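Local coordinates for protein AAA ATPase, central region (Enterococcus faecium, PDB 2R9G) that is the C-terminal fragment of a MgsA-family AAA+ ATPase, a family whose members probably couple ATP hydrolysis to DNA maintenance during replication, at residues 46-49 and 50-54. Numbering follows the deposited sequence. Where two conformers were deposited one is given.
Sequences LASI and CRRLM. With ACT (acetate ion), chain R.
R51 folds back over A47 at the start of helix 46-61. Its chain bends at chi3 (-60°), which lays the guanidinium across the backbone of the preceding turn. A47 O sits over the centre of one face, 3.5 Å above the plane. The same oxygen accepts the backbone bond from R51 N. A47 CB lies 3.9 Å from R51 NH1.

An acetate ion, probably from the crystallisation liquor, meets the edge of this group. R51 NH2 donates to acetate O at 2.7 Å in a fairly straight bond (162°). R51 NE donates to acetate OXT at 3.3 Å and also, weakly, to acetate O. S48 and R52 also border the ion, but each was deposited in two conformers, one of which is described. In that conformer R52 NE comes within 2.6 Å of acetate OXT, a short approach that remains uncertain. R52 NH2 forms a salt bridge with E86 of the second subunit. The contact of S48 OG with the acetate methyl carbon is likewise doubtful.

The inner side of the turn is apolar. C50 SG packs on L46 CG at 4.2 Å and also meets V76 and A79 of helix 66-82. I49 and L53 both touch L91 of helix 88-100. Backbone i to i+4 bonds, such as R52 N to S48 O at 2.9 Å, hold the spacing.

The helix is thus amphipathic. Its apolar side joins the helical bundle, while the two neighbouring arginines probably form a positive patch that can take up a small carboxylate beside the subunit interface.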
loop_
_atom_site.group_PDB
_atom_site.type_symbol
_atom_site.label_atom_id
_atom_site.label_comp_id
_atom_site.label_asym_id
_atom_site.label_seq_id
_atom_site.Cartn_x
_atom_site.Cartn_y
_atom_site.Cartn_z
ATOM N N LEU C 46 -10.272 -6.939 19.956
ATOM C CA LEU C 46 -9.508 -6.780 18.717
ATOM C C LEU C 46 -9.739 -5.417 18.058
ATOM O O LEU C 46 -8.787 -4.784 17.582
ATOM C CB LEU C 46 -9.842 -7.911 17.735
ATOM C CG LEU C 46 -9.014 -7.933 16.449
ATOM C CD1 LEU C 46 -7.560 -8.172 16.787
ATOM C CD2 LEU C 46 -9.556 -8.970 15.455
ATOM N N ALA C 47 -10.998 -4.968 18.044
ATOM C CA ALA C 47 -11.347 -3.662 17.478
ATOM C C ALA C 47 -10.573 -2.517 18.137
ATOM O O ALA C 47 -10.167 -1.581 17.448
ATOM C CB ALA C 47 -12.847 -3.418 17.542
ATOM N N SER C 48 -10.348 -2.610 19.450
ATOM C CA SER C 48 -9.588 -1.592 20.168
ATOM C C SER C 48 -8.092 -1.658 19.868
ATOM O O SER C 48 -7.450 -0.618 19.697
ATOM C CB SER C 48 -9.823 -1.679 21.674
ATOM O OG SER C 48 -8.890 -0.868 22.361
ATOM N N ILE C 49 -7.540 -2.873 19.809
ATOM C CA ILE C 49 -6.129 -3.058 19.435
ATOM C C ILE C 49 -5.859 -2.411 18.069
ATOM O O ILE C 49 -4.889 -1.666 17.904
ATOM C CB ILE C 49 -5.709 -4.559 19.373
ATOM C CG1 ILE C 49 -5.932 -5.261 20.717
ATOM C CG2 ILE C 49 -4.236 -4.680 18.968
ATOM C CD1 ILE C 49 -5.890 -6.801 20.657
ATOM N N CYS C 50 -6.743 -2.692 17.112
ATOM C CA CYS C 50 -6.619 -2.217 15.750
ATOM C C CYS C 50 -6.651 -0.699 15.679
ATOM O O CYS C 50 -5.840 -0.095 14.969
ATOM C CB CYS C 50 -7.722 -2.817 14.882
ATOM S SG CYS C 50 -7.487 -4.553 14.509
ATOM N N ARG C 51 -7.574 -0.098 16.434
ATOM C CA ARG C 51 -7.726 1.351 16.487
ATOM C C ARG C 51 -6.490 2.003 17.063
ATOM O O ARG C 51 -5.947 2.937 16.462
ATOM C CB ARG C 51 -8.955 1.750 17.300
ATOM C CG ARG C 51 -10.226 1.843 16.485
ATOM C CD ARG C 51 -11.326 2.578 17.242
ATOM N NE ARG C 51 -11.672 1.914 18.498
ATOM C CZ ARG C 51 -12.534 0.905 18.609
ATOM N NH1 ARG C 51 -13.157 0.426 17.537
ATOM N NH2 ARG C 51 -12.776 0.373 19.798
ATOM N N ARG C 52 -6.034 1.492 18.206
ATOM C CA ARG C 52 -4.829 2.000 18.836
ATOM C C ARG C 52 -3.582 1.849 17.976
ATOM O O ARG C 52 -2.754 2.756 17.919
ATOM C CB ARG C 52 -4.632 1.373 20.210
ATOM C CG ARG C 52 -4.962 2.323 21.343
ATOM C CD ARG C 52 -6.446 2.358 21.711
ATOM N NE ARG C 52 -7.305 3.016 20.728
ATOM C CZ ARG C 52 -7.386 4.330 20.521
ATOM N NH1 ARG C 52 -6.650 5.187 21.215
ATOM N NH2 ARG C 52 -8.225 4.792 19.605
ATOM N N LEU C 53 -3.463 0.716 17.282
ATOM C CA LEU C 53 -2.323 0.496 16.383
ATOM C C LEU C 53 -2.241 1.510 15.236
ATOM O O LEU C 53 -1.155 1.978 14.920
ATOM C CB LEU C 53 -2.301 -0.936 15.842
ATOM C CG LEU C 53 -0.912 -1.553 15.642
ATOM C CD1 LEU C 53 0.095 -1.019 16.650
ATOM C CD2 LEU C 53 -1.009 -3.041 15.783
ATOM N N MET C 54 -3.384 1.855 14.633
ATOM C CA MET C 54 -3.422 2.892 13.590
ATOM C C MET C 54 -3.056 4.283 14.124
ATOM O O MET C 54 -2.362 5.031 13.443
ATOM C CB MET C 54 -4.779 2.931 12.859
ATOM C CG MET C 54 -5.039 1.726 11.945
ATOM S SD MET C 54 -6.615 1.716 11.075
ATOM C CE MET C 54 -7.794 1.512 12.398
HETATM C C ACT R . -10.438 1.944 22.048
HETATM O O ACT R . -11.645 1.788 21.767
HETATM O OXT ACT R . -9.686 2.091 21.070
HETATM C CH3 ACT R . -9.916 1.957 23.455
#